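Local coordinates for protein putative hyaluronoglucosaminidase (Clostridium perfringens, PDB 6PWI) that probably acts as a family 84 glycoside hydrolase with hexosaminidase activity, this piece carrying the catalytic barrel of a longer protein that is probably secreted and anchored to the cell wall, at residues A[75-81]-A[158-163]; A[271-275]-A[309-314]; A[384-388]-A[417-422]; A[400-405]-A[426-431]. All blocks are in the same frame, centred on the assembly; numbering follows the deposited sequence.

Contact 1. Residues A[75-81]-A[158-163]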
loop_
_atom_site.group_PDB
_atom_site.type_symbol
_atom_site.label_atom_id
_atom_site.label_comp_id
_atom_site.label_asym_id
_atom_site.label_seq_id
_atom_site.Cartn_x
_atom_site.Cartn_y
_atom_site.Cartn_z
ATOM N N VAL A 75 12.218 18.994 1.863
ATOM C CA VAL A 75 13.188 18.395 2.761
ATOM C C VAL A 75 13.933 19.487 3.527
ATOM O O VAL A 75 14.189 19.330 4.718
ATOM C CB VAL A 75 14.130 17.433 2.012
ATOM C CG1 VAL A 75 15.394 17.124 2.799
ATOM C CG2 VAL A 75 13.409 16.149 1.632
ATOM N N LEU A 76 14.257 20.597 2.851
ATOM C CA LEU A 76 15.000 21.674 3.492
ATOM C C LEU A 76 14.168 22.328 4.598
ATOM O O LEU A 76 14.701 22.655 5.662
ATOM C CB LEU A 76 15.444 22.713 2.458
ATOM C CG LEU A 76 16.521 22.267 1.472
ATOM C CD1 LEU A 76 17.098 23.462 0.732
ATOM C CD2 LEU A 76 17.625 21.500 2.175
ATOM N N SER A 77 12.865 22.511 4.343
ATOM C CA SER A 77 12.006 23.237 5.268
ATOM C C SER A 77 11.657 22.412 6.512
ATOM O O SER A 77 11.191 22.968 7.503
ATOM C CB SER A 77 10.780 23.780 4.582
ATOM O OG SER A 77 9.895 22.729 4.250
ATOM N N ILE A 78 11.909 21.096 6.477
ATOM C CA ILE A 78 11.735 20.252 7.651
ATOM C C ILE A 78 12.670 20.731 8.761
ATOM O O ILE A 78 12.304 20.667 9.931
ATOM C CB ILE A 78 11.896 18.750 7.314
ATOM C CG1 ILE A 78 10.604 18.181 6.715
ATOM C CG2 ILE A 78 12.346 17.947 8.527
ATOM C CD1 ILE A 78 10.783 16.885 5.953
ATOM N N LYS A 79 13.850 21.241 8.380
ATOM C CA LYS A 79 14.842 21.733 9.327
ATOM C C LYS A 79 15.006 23.246 9.196
ATOM O O LYS A 79 16.036 23.788 9.591
ATOM C CB LYS A 79 16.209 21.078 9.093
ATOM C CG LYS A 79 16.246 19.557 9.125
ATOM C CD LYS A 79 15.854 18.963 10.456
ATOM C CE LYS A 79 16.886 19.182 11.537
ATOM N NZ LYS A 79 16.509 18.463 12.775
ATOM N N GLY A 80 13.995 23.916 8.632
ATOM C CA GLY A 80 14.009 25.360 8.460
ATOM C C GLY A 80 15.317 25.875 7.857
ATOM O O GLY A 80 15.839 26.897 8.296
ATOM N N ILE A 81 15.839 25.150 6.859
ATOM C CA ILE A 81 17.017 25.554 6.108
ATOM C C ILE A 81 16.578 26.399 4.914
ATOM O O ILE A 81 15.880 25.906 4.026
ATOM C CB ILE A 81 17.818 24.323 5.645
ATOM C CG1 ILE A 81 18.301 23.473 6.823
ATOM C CG2 ILE A 81 18.963 24.738 4.734
ATOM C CD1 ILE A 81 19.024 22.215 6.407
ATOM N N PHE A 158 15.654 13.218 7.572
ATOM C CA PHE A 158 15.542 14.536 8.176
ATOM C C PHE A 158 14.422 14.561 9.219
ATOM O O PHE A 158 14.505 15.306 10.194
ATOM C CB PHE A 158 15.421 15.626 7.104
ATOM C CG PHE A 158 16.724 16.148 6.538
ATOM C CD1 PHE A 158 17.831 15.323 6.382
ATOM C CD2 PHE A 158 16.839 17.470 6.130
ATOM C CE1 PHE A 158 19.019 15.808 5.853
ATOM C CE2 PHE A 158 18.027 17.953 5.598
ATOM C CZ PHE A 158 19.116 17.122 5.461
ATOM N N ASN A 159 13.399 13.720 9.025
ATOM C CA ASN A 159 12.247 13.686 9.915
ATOM C C ASN A 159 12.602 13.070 11.270
ATOM O O ASN A 159 11.810 13.151 12.207
ATOM C CB ASN A 159 11.048 12.967 9.287
ATOM C CG ASN A 159 10.147 13.889 8.497
ATOM O OD1 ASN A 159 9.933 15.034 8.883
ATOM N ND2 ASN A 159 9.612 13.399 7.391
ATOM N N GLN A 160 13.788 12.457 11.380
ATOM C CA GLN A 160 14.149 11.774 12.613
ATOM C C GLN A 160 15.429 12.362 13.212
ATOM O O GLN A 160 15.962 11.820 14.174
ATOM C CB GLN A 160 14.203 10.258 12.403
ATOM C CG GLN A 160 15.357 9.804 11.523
ATOM C CD GLN A 160 15.320 8.333 11.186
ATOM O OE1 GLN A 160 15.767 7.485 11.955
ATOM N NE2 GLN A 160 14.828 8.022 9.996
ATOM N N LEU A 161 15.906 13.486 12.666
ATOM C CA LEU A 161 17.105 14.131 13.184
ATOM C C LEU A 161 16.775 14.898 14.463
ATOM O O LEU A 161 15.903 15.766 14.465
ATOM C CB LEU A 161 17.691 15.065 12.120
ATOM C CG LEU A 161 18.531 14.393 11.036
ATOM C CD1 LEU A 161 19.179 15.432 10.131
ATOM C CD2 LEU A 161 19.586 13.481 11.643
ATOM N N GLU A 162 17.507 14.574 15.537
ATOM C CA GLU A 162 17.293 15.159 16.853
ATOM C C GLU A 162 17.551 16.665 16.791
ATOM O O GLU A 162 16.709 17.453 17.219
ATOM C CB GLU A 162 18.148 14.445 17.908
ATOM N N GLY A 163 18.706 17.049 16.233
ATOM C CA GLY A 163 19.097 18.444 16.111
ATOM C C GLY A 163 19.592 18.762 14.704
ATOM O O GLY A 163 18.892 18.510 13.728
#

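Contact 2. Residues A[271-275]-A[309-314]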
loop_
_atom_site.group_PDB
_atom_site.type_symbol
_atom_site.label_atom_id
_atom_site.label_comp_id
_atom_site.label_asym_id
_atom_site.label_seq_id
_atom_site.Cartn_x
_atom_site.Cartn_y
_atom_site.Cartn_z
ATOM N N TYR A 271 -14.026 -0.537 -36.943
ATOM C CA TYR A 271 -12.914 -0.564 -36.010
ATOM C C TYR A 271 -12.165 0.768 -36.041
ATOM O O TYR A 271 -11.803 1.286 -34.984
ATOM C CB TYR A 271 -11.986 -1.748 -36.290
ATOM C CG TYR A 271 -10.687 -1.696 -35.528
ATOM C CD1 TYR A 271 -10.643 -1.973 -34.168
ATOM C CD2 TYR A 271 -9.505 -1.341 -36.163
ATOM C CE1 TYR A 271 -9.454 -1.903 -33.458
ATOM C CE2 TYR A 271 -8.308 -1.267 -35.468
ATOM C CZ TYR A 271 -8.284 -1.553 -34.111
ATOM O OH TYR A 271 -7.106 -1.490 -33.425
ATOM N N LYS A 272 -11.934 1.307 -37.248
ATOM C CA LYS A 272 -11.244 2.582 -37.401
ATOM C C LYS A 272 -12.029 3.680 -36.685
ATOM O O LYS A 272 -11.437 4.572 -36.080
ATOM C CB LYS A 272 -11.007 2.936 -38.875
ATOM N N ALA A 273 -13.366 3.594 -36.750
ATOM C CA ALA A 273 -14.235 4.580 -36.125
ATOM C C ALA A 273 -14.059 4.524 -34.608
ATOM O O ALA A 273 -13.973 5.565 -33.952
ATOM C CB ALA A 273 -15.671 4.362 -36.545
ATOM N N ASP A 274 -13.962 3.297 -34.077
ATOM C CA ASP A 274 -13.860 3.056 -32.648
ATOM C C ASP A 274 -12.447 3.350 -32.141
ATOM O O ASP A 274 -12.275 3.789 -31.005
ATOM C CB ASP A 274 -14.400 1.671 -32.278
ATOM C CG ASP A 274 -15.860 1.681 -31.849
ATOM O OD1 ASP A 274 -16.377 2.779 -31.528
ATOM O OD2 ASP A 274 -16.471 0.590 -31.829
ATOM N N LEU A 275 -11.433 3.126 -32.985
ATOM C CA LEU A 275 -10.064 3.424 -32.591
ATOM C C LEU A 275 -9.871 4.933 -32.457
ATOM O O LEU A 275 -9.046 5.383 -31.663
ATOM C CB LEU A 275 -9.074 2.818 -33.590
ATOM C CG LEU A 275 -7.603 3.084 -33.271
ATOM C CD1 LEU A 275 -7.209 2.445 -31.950
ATOM C CD2 LEU A 275 -6.691 2.612 -34.393
ATOM N N LYS A 309 -4.968 -6.872 -31.313
ATOM C CA LYS A 309 -5.092 -5.878 -32.370
ATOM C C LYS A 309 -5.107 -4.478 -31.756
ATOM O O LYS A 309 -4.296 -3.633 -32.132
ATOM C CB LYS A 309 -6.329 -6.176 -33.223
ATOM C CG LYS A 309 -6.558 -5.293 -34.440
ATOM C CD LYS A 309 -7.551 -5.943 -35.402
ATOM C CE LYS A 309 -8.319 -4.979 -36.284
ATOM N NZ LYS A 309 -7.412 -4.097 -37.060
ATOM N N LEU A 310 -5.997 -4.256 -30.778
ATOM C CA LEU A 310 -6.141 -2.945 -30.167
ATOM C C LEU A 310 -4.820 -2.499 -29.539
ATOM O O LEU A 310 -4.383 -1.366 -29.754
ATOM C CB LEU A 310 -7.276 -2.958 -29.139
ATOM C CG LEU A 310 -7.415 -1.669 -28.325
ATOM C CD1 LEU A 310 -7.789 -0.493 -29.215
ATOM C CD2 LEU A 310 -8.430 -1.820 -27.202
ATOM N N MET A 311 -4.186 -3.401 -28.776
ATOM C CA MET A 311 -3.001 -3.052 -28.008
ATOM C C MET A 311 -1.853 -2.698 -28.952
ATOM O O MET A 311 -0.996 -1.887 -28.604
ATOM C CB MET A 311 -2.579 -4.179 -27.056
ATOM C CG MET A 311 -3.572 -4.443 -25.919
ATOM S SD MET A 311 -4.146 -2.978 -24.990
ATOM C CE MET A 311 -2.619 -2.399 -24.251
ATOM N N GLU A 312 -1.858 -3.303 -30.148
ATOM C CA GLU A 312 -0.856 -3.020 -31.166
ATOM C C GLU A 312 -1.029 -1.586 -31.653
ATOM O O GLU A 312 -0.041 -0.880 -31.854
ATOM C CB GLU A 312 -0.950 -4.014 -32.326
ATOM C CG GLU A 312 0.022 -5.175 -32.212
ATOM C CD GLU A 312 -0.327 -6.442 -32.984
ATOM O OE1 GLU A 312 -1.443 -6.521 -33.548
ATOM O OE2 GLU A 312 0.516 -7.366 -33.007
ATOM N N ASP A 313 -2.295 -1.166 -31.804
ATOM C CA ASP A 313 -2.637 0.165 -32.290
ATOM C C ASP A 313 -2.398 1.217 -31.205
ATOM O O ASP A 313 -1.999 2.339 -31.517
ATOM C CB ASP A 313 -4.044 0.206 -32.897
ATOM C CG ASP A 313 -4.113 -0.376 -34.304
ATOM O OD1 ASP A 313 -3.089 -0.320 -35.015
ATOM O OD2 ASP A 313 -5.191 -0.876 -34.685
ATOM N N LEU A 314 -2.624 0.848 -29.936
ATOM C CA LEU A 314 -2.420 1.771 -28.830
ATOM C C LEU A 314 -0.930 1.966 -28.579
ATOM O O LEU A 314 -0.519 3.035 -28.135
ATOM C CB LEU A 314 -3.131 1.263 -27.572
ATOM C CG LEU A 314 -4.658 1.246 -27.644
ATOM C CD1 LEU A 314 -5.257 0.777 -26.328
ATOM C CD2 LEU A 314 -5.201 2.616 -28.012
#

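Contact 3. Residues A[384-388]-A[417-422]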
loop_
_atom_site.group_PDB
_atom_site.type_symbol
_atom_site.label_atom_id
_atom_site.label_comp_id
_atom_site.label_asym_id
_atom_site.label_seq_id
_atom_site.Cartn_x
_atom_site.Cartn_y
_atom_site.Cartn_z
ATOM N N GLY A 384 4.600 -15.920 -21.660
ATOM C CA GLY A 384 5.865 -15.670 -22.336
ATOM C C GLY A 384 6.686 -14.552 -21.690
ATOM O O GLY A 384 7.772 -14.228 -22.164
ATOM N N ARG A 385 6.167 -13.964 -20.607
ATOM C CA ARG A 385 6.842 -12.887 -19.900
ATOM C C ARG A 385 6.439 -12.942 -18.428
ATOM O O ARG A 385 5.490 -13.628 -18.064
ATOM C CB ARG A 385 6.475 -11.534 -20.520
ATOM C CG ARG A 385 5.046 -11.090 -20.241
ATOM C CD ARG A 385 4.591 -9.900 -21.061
ATOM N NE ARG A 385 4.278 -10.295 -22.426
ATOM C CZ ARG A 385 3.975 -9.457 -23.412
ATOM N NH1 ARG A 385 3.927 -8.152 -23.190
ATOM N NH2 ARG A 385 3.702 -9.936 -24.614
ATOM N N GLN A 386 7.156 -12.203 -17.582
ATOM C CA GLN A 386 6.874 -12.208 -16.158
ATOM C C GLN A 386 5.612 -11.402 -15.858
ATOM O O GLN A 386 5.262 -10.482 -16.596
ATOM C CB GLN A 386 8.080 -11.674 -15.399
ATOM C CG GLN A 386 9.287 -12.587 -15.506
ATOM C CD GLN A 386 10.403 -12.096 -14.621
ATOM O OE1 GLN A 386 10.542 -10.896 -14.369
ATOM N NE2 GLN A 386 11.194 -13.037 -14.132
ATOM N N ALA A 387 4.948 -11.758 -14.751
ATOM C CA ALA A 387 3.663 -11.185 -14.389
ATOM C C ALA A 387 3.840 -9.882 -13.618
ATOM O O ALA A 387 4.863 -9.650 -12.978
ATOM C CB ALA A 387 2.874 -12.179 -13.578
ATOM N N PHE A 388 2.815 -9.037 -13.706
ATOM C CA PHE A 388 2.628 -7.910 -12.811
ATOM C C PHE A 388 1.514 -8.303 -11.839
ATOM O O PHE A 388 0.380 -8.537 -12.255
ATOM C CB PHE A 388 2.366 -6.645 -13.642
ATOM C CG PHE A 388 2.041 -5.372 -12.894
ATOM C CD1 PHE A 388 2.419 -5.186 -11.569
ATOM C CD2 PHE A 388 1.380 -4.334 -13.536
ATOM C CE1 PHE A 388 2.122 -4.009 -10.895
ATOM C CE2 PHE A 388 1.094 -3.153 -12.868
ATOM C CZ PHE A 388 1.457 -2.995 -11.547
ATOM N N ASN A 417 10.537 -13.649 -9.477
ATOM C CA ASN A 417 10.296 -13.780 -10.909
ATOM C C ASN A 417 9.060 -12.993 -11.357
ATOM O O ASN A 417 8.182 -13.539 -12.033
ATOM C CB ASN A 417 10.230 -15.256 -11.325
ATOM C CG ASN A 417 9.247 -16.076 -10.508
ATOM O OD1 ASN A 417 8.897 -15.708 -9.384
ATOM N ND2 ASN A 417 8.795 -17.192 -11.063
ATOM N N PHE A 418 9.000 -11.701 -11.008
ATOM C CA PHE A 418 7.839 -10.895 -11.355
ATOM C C PHE A 418 8.206 -9.414 -11.373
ATOM O O PHE A 418 9.212 -9.023 -10.785
ATOM C CB PHE A 418 6.636 -11.235 -10.464
ATOM C CG PHE A 418 6.732 -10.768 -9.035
ATOM C CD1 PHE A 418 5.888 -9.780 -8.559
ATOM C CD2 PHE A 418 7.669 -11.309 -8.169
ATOM C CE1 PHE A 418 5.975 -9.346 -7.245
ATOM C CE2 PHE A 418 7.752 -10.877 -6.855
ATOM C CZ PHE A 418 6.902 -9.898 -6.393
ATOM N N LYS A 419 7.354 -8.618 -12.034
ATOM C CA LYS A 419 7.666 -7.269 -12.481
ATOM C C LYS A 419 7.317 -6.237 -11.411
ATOM O O LYS A 419 7.758 -5.094 -11.489
ATOM C CB LYS A 419 6.869 -6.934 -13.747
ATOM C CG LYS A 419 7.305 -7.653 -15.014
ATOM C CD LYS A 419 6.616 -7.153 -16.268
ATOM C CE LYS A 419 7.502 -7.253 -17.497
ATOM N NZ LYS A 419 6.715 -7.106 -18.747
ATOM N N GLY A 420 6.503 -6.627 -10.424
ATOM C CA GLY A 420 6.044 -5.685 -9.418
ATOM C C GLY A 420 4.668 -6.048 -8.874
ATOM O O GLY A 420 4.087 -7.059 -9.257
ATOM N N ILE A 421 4.146 -5.199 -7.983
ATOM C CA ILE A 421 2.955 -5.563 -7.240
ATOM C C ILE A 421 2.132 -4.313 -6.932
ATOM O O ILE A 421 2.682 -3.255 -6.619
ATOM C CB ILE A 421 3.343 -6.373 -5.980
ATOM C CG1 ILE A 421 2.122 -6.770 -5.144
ATOM C CG2 ILE A 421 4.408 -5.656 -5.159
ATOM C CD1 ILE A 421 2.334 -8.001 -4.280
ATOM N N VAL A 422 0.805 -4.445 -7.049
ATOM C CA VAL A 422 -0.108 -3.438 -6.530
ATOM C C VAL A 422 -1.077 -4.103 -5.558
ATOM O O VAL A 422 -1.451 -5.256 -5.751
ATOM C CB VAL A 422 -0.849 -2.673 -7.642
ATOM C CG1 VAL A 422 0.093 -1.799 -8.452
ATOM C CG2 VAL A 422 -1.666 -3.581 -8.545
HETATM O O HOH W 1 5.972 -14.381 -13.911
#

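Contact 4. Residues A[400-405]-A[426-431]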
loop_
_atom_site.group_PDB
_atom_site.type_symbol
_atom_site.label_atom_id
_atom_site.label_comp_id
_atom_site.label_asym_id
_atom_site.label_seq_id
_atom_site.Cartn_x
_atom_site.Cartn_y
_atom_site.Cartn_z
ATOM N N ASN A 400 -17.315 -7.334 4.488
ATOM C CA ASN A 400 -17.355 -5.912 4.791
ATOM C C ASN A 400 -17.355 -5.661 6.296
ATOM O O ASN A 400 -17.189 -4.519 6.726
ATOM C CB ASN A 400 -18.502 -5.208 4.073
ATOM C CG ASN A 400 -18.120 -4.866 2.650
ATOM O OD1 ASN A 400 -18.575 -5.531 1.721
ATOM N ND2 ASN A 400 -17.247 -3.876 2.478
ATOM N N LYS A 401 -17.528 -6.734 7.078
ATOM C CA LYS A 401 -17.547 -6.642 8.526
ATOM C C LYS A 401 -16.127 -6.437 9.046
ATOM O O LYS A 401 -15.940 -6.099 10.214
ATOM C CB LYS A 401 -18.191 -7.894 9.129
ATOM C CG LYS A 401 -19.681 -8.054 8.851
ATOM C CD LYS A 401 -20.328 -9.157 9.660
ATOM C CE LYS A 401 -20.638 -10.385 8.835
ATOM N NZ LYS A 401 -19.412 -11.139 8.479
ATOM N N ARG A 402 -15.134 -6.612 8.164
ATOM C CA ARG A 402 -13.743 -6.645 8.586
ATOM C C ARG A 402 -13.011 -5.362 8.202
ATOM O O ARG A 402 -13.255 -4.795 7.142
ATOM C CB ARG A 402 -13.035 -7.832 7.933
ATOM C CG ARG A 402 -13.583 -9.182 8.361
ATOM C CD ARG A 402 -13.389 -9.490 9.836
ATOM N NE ARG A 402 -13.837 -10.866 9.962
ATOM C CZ ARG A 402 -15.033 -11.226 10.405
ATOM N NH1 ARG A 402 -15.875 -10.304 10.840
ATOM N NH2 ARG A 402 -15.367 -12.506 10.430
ATOM N N LEU A 403 -12.138 -4.897 9.099
ATOM C CA LEU A 403 -10.982 -4.115 8.705
ATOM C C LEU A 403 -9.811 -5.086 8.633
ATOM O O LEU A 403 -9.679 -5.947 9.499
ATOM C CB LEU A 403 -10.705 -3.036 9.753
ATOM C CG LEU A 403 -11.691 -1.875 9.814
ATOM C CD1 LEU A 403 -11.163 -0.786 10.735
ATOM C CD2 LEU A 403 -11.971 -1.309 8.428
ATOM N N LEU A 404 -8.985 -4.969 7.591
ATOM C CA LEU A 404 -7.838 -5.856 7.456
ATOM C C LEU A 404 -6.552 -5.041 7.557
ATOM O O LEU A 404 -6.152 -4.385 6.596
ATOM C CB LEU A 404 -7.936 -6.622 6.130
ATOM C CG LEU A 404 -9.235 -7.405 5.927
ATOM C CD1 LEU A 404 -9.290 -8.024 4.534
ATOM C CD2 LEU A 404 -9.393 -8.468 7.006
ATOM N N MET A 405 -5.928 -5.072 8.739
ATOM C CA MET A 405 -4.763 -4.243 8.999
ATOM C C MET A 405 -3.631 -5.082 9.596
ATOM O O MET A 405 -2.832 -4.577 10.386
ATOM C CB MET A 405 -5.110 -3.098 9.958
ATOM C CG MET A 405 -6.152 -2.120 9.434
ATOM S SD MET A 405 -6.685 -0.968 10.733
ATOM C CE MET A 405 -5.733 0.484 10.305
ATOM N N MET A 426 -9.037 -1.692 0.844
ATOM C CA MET A 426 -10.396 -1.648 1.369
ATOM C C MET A 426 -11.092 -0.375 0.901
ATOM O O MET A 426 -10.440 0.575 0.483
ATOM C CB MET A 426 -10.378 -1.616 2.899
ATOM C CG MET A 426 -9.686 -2.791 3.539
ATOM S SD MET A 426 -9.601 -2.550 5.332
ATOM C CE MET A 426 -7.983 -1.788 5.474
ATOM N N GLN A 427 -12.419 -0.338 1.031
ATOM C CA GLN A 427 -13.138 0.902 0.788
ATOM C C GLN A 427 -12.791 1.922 1.875
ATOM O O GLN A 427 -13.070 3.110 1.726
ATOM C CB GLN A 427 -14.639 0.645 0.666
ATOM C CG GLN A 427 -15.309 0.309 1.986
ATOM C CD GLN A 427 -16.811 0.250 1.863
ATOM O OE1 GLN A 427 -17.366 0.030 0.784
ATOM N NE2 GLN A 427 -17.482 0.445 2.987
ATOM N N GLU A 428 -12.168 1.446 2.961
ATOM C CA GLU A 428 -11.684 2.310 4.029
ATOM C C GLU A 428 -10.258 2.740 3.695
ATOM O O GLU A 428 -9.304 1.983 3.907
ATOM C CB GLU A 428 -11.753 1.607 5.388
ATOM C CG GLU A 428 -13.164 1.404 5.897
ATOM C CD GLU A 428 -13.919 0.255 5.250
ATOM O OE1 GLU A 428 -13.271 -0.590 4.602
ATOM O OE2 GLU A 428 -15.160 0.210 5.388
ATOM N N ALA A 429 -10.132 3.967 3.179
ATOM C CA ALA A 429 -8.896 4.414 2.560
ATOM C C ALA A 429 -7.772 4.544 3.589
ATOM O O ALA A 429 -6.692 3.989 3.391
ATOM C CB ALA A 429 -9.128 5.686 1.788
ATOM N N GLN A 430 -8.033 5.261 4.687
ATOM C CA GLN A 430 -7.024 5.524 5.705
ATOM C C GLN A 430 -6.512 4.221 6.322
ATOM O O GLN A 430 -5.306 4.042 6.461
ATOM C CB GLN A 430 -7.567 6.491 6.759
ATOM C CG GLN A 430 -7.886 7.874 6.209
ATOM C CD GLN A 430 -6.638 8.650 5.865
ATOM O OE1 GLN A 430 -5.675 8.687 6.624
ATOM N NE2 GLN A 430 -6.646 9.283 4.705
ATOM N N ALA A 431 -7.429 3.302 6.661
ATOM C CA ALA A 431 -7.094 1.999 7.216
ATOM C C ALA A 431 -6.193 1.210 6.266
ATOM O O ALA A 431 -5.409 0.370 6.709
ATOM C CB ALA A 431 -8.356 1.241 7.528
HETATM O O HOH W 2 -16.444 -2.331 5.038
HETATM O O HOH W 3 -4.390 -1.990 5.707
#

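Contact 1. Residues A[75-81]-A[158-163]
The ring of Phe158 is met over one face by Val75, close to the Schellman motif that ends helix 66-78, while the type I turn Phe158-Leu161 leads away from helix 144-158. Val75 crosses the phenylalanine at about a right angle. Its CG1, anti to the backbone N (chi1 162°), makes a CH-pi contact with the Phe158 ring, 4.1 Å from the centroid. Ile81 CD1 and Lys79 CG also approach the ring, both obliquely, and Phe96 of strand 94-100 and Leu52 are further neighbours of Phe158. Phe158 is buried here in the N-terminal domain, which matches domain 2 of glycosyl hydrolase family 20.

Ile78 stands beside the turn instead, its CG2 4.1 Å from Phe158 CB and its CD1 3.6 Å from Asn159 OD1, and it crosses the Asn159 side chain at nearly a right angle.

Lys79 does the polar work. Bends at chi2 (-62°) and chi3 (-71°) carry its chain past the ring to the chain beyond the turn, where NZ donates to Gly163 O at 2.6 Å. A weak second bond runs from Lys79 NZ to Leu161 O at 3.2 Å, tying two loop carbonyls to one ammonium group. In the Schellman motif Ile81 N donates to Leu76 O and Gly80 N to Ser77 O, with Gly80 at positive phi.

Contact 2. Residues A[271-275]-A[309-314]
Tyr271 and Leu275, one turn apart on helix 268-286, reach across to Lys309, Leu310, Asp313 and Leu314 on helix 304-321. The short axes come no nearer than 12.0 Å and diverge by 50°, so long side chains have to fill the gap. The packed part is the buried Tyr271 ring together with the leucines. Swung anti to the backbone N (chi1 169°), the ring points its hydroxyl at Asp313 and donates a hydrogen bond to OD2; the modelled separation is very short, and its exact length is doubtful at this resolution. Phe265 also meets this ring. Leu275 CD1 touches more lightly, 4.1 Å from Leu310 CD1 and 4.4 Å from Leu314 CD2. Ile278 and Phe282 continue this layer along helix 268-286, and Leu314 also reaches Val295 of strand 293-296.

The solvent side belongs to Lys309 and, in part, to the Asp313 carboxylate, whose plane is turned 33° from the ring. Leu275 CD2 packs 3.8 Å from Asp313 OD2. Lys309, exposed, points back against Tyr271 and lays its CE over the centre of the ring, 3.8 Å from the centroid in a CH-pi contact; a bend at chi4 brings NZ over the CD2-CE2 edge.

The two helices are successive outer helices of a (beta/alpha)8 barrel, following strands 250-255 and 293-296; Leu310 lies about 11 Å, side chain to side chain, from Asp299, the predicted proton donor.

Contact 3. Residues A[384-388]-A[417-422]
Ala387 O accepts a nearly straight hydrogen bond from Lys419 N, 2.9 Å long with an N-H...O angle of 168°. It joins strand 387-391 to strand 418-423, and next to it a water extends the link, accepting from Ala387 N and donating to Asn417 O.

Around these bonds the side chains lie along the backbone opposite. Gln386 runs extended past Asn417, its amide against the peptide, with NE2 3.4 Å from Asn417 CA. The aliphatic part of Lys419 lies in turn along the other strand, its CD 3.6 Å from Gln386 O. Its ammonium goes on to a salt bridge with Asp359, while the nearby Arg385 guanidinium is held by backbone carbonyls including Ile358 O, which probably eases the closeness of the two positive charges.

Phe388, its ring anti to the backbone N (chi1 176°), turns its edge to the other strand: CD1 comes within 3.4 Å of Gly420 O, which lies near the ring plane, as does Ile421 N. Farther along, Phe388 CZ meets Val422 CG1 at 3.6 Å, the two side chains crossing at about a right angle.

These are the seventh and eighth strands of the (beta/alpha)8 barrel. Ala387 and Phe418 pack outward on helix 373-383, where Phe418 stacks on Phe376; Phe388 touches Met361 of strand 359-362 and meets Trp179, and Ile421 pairs with Trp179 and Gly181 of strand 179-184, closing the barrel.

Contact 4. Residues A[400-405]-A[426-431]
Met405 and Ala431 mark the nearest backbone approach, CA to CA 6.9 Å, where an extended irregular run meets residues 429-431 with helical backbone angles but no regular helix bonds. Between the two segments lies Met426. Its side chain reaches straight out as far as SD, which takes a weak but almost perfectly straight hydrogen bond from Leu404 N (3.4 Å, N-H...S angle 178°). The terminal methyl then turns aside at chi3 (-94°), bringing Met426 CE to 3.4 Å from Leu404 O, with Met405 CG farther off.

Nearby, Leu403 CD2 packs 3.9 Å from Glu428 CG, crossing the glutamate at about a right angle. Farther along, Met405 CE rests against Ala431, 3.9 Å from CB.

Polar links pass through two waters. One donates to Asn400 O and to Glu428 OE2 while accepting from Asn400 ND2; the other oxygen of that carboxylate, OE1, takes a bond from Asn396 ND2. A second water donates to both Leu404 O and Ala431 O, at 3.1 and 2.8 Å from its oxygen, and so satisfies two carbonyls of a buried contact. Trp549 of helix 540-572 packs on Leu403 and Glu428, bringing in the helical part that follows the barrel. The arrangement joins the loops after strands seven and eight of the (beta/alpha)8 barrel, at the C-terminal strand ends, the rim where barrels of this fold carry their active sites.

Overall arrangement
Contact 1 belongs to the N-terminal domain, whereas contacts 2, 3 and 4 all lie in the catalytic barrel. Contacts 3 and 4 are buried and follow the same two strands: the first joins their beginnings directly, the second the loops leaving their ends, and their segments alternate along the chain with centres 26 Å apart. Contacts 1 and 2 are only partly buried, 51 Å apart between centres, and each sets an apolar layer beside a lysine nearer the surface. Chemistry follows position: a main-chain bond and bridging water between strands, waters and sulfur between irregular loops, a tyrosine hydroxyl on a carboxylate between outer helices, and an ammonium-carbonyl link at a helix end.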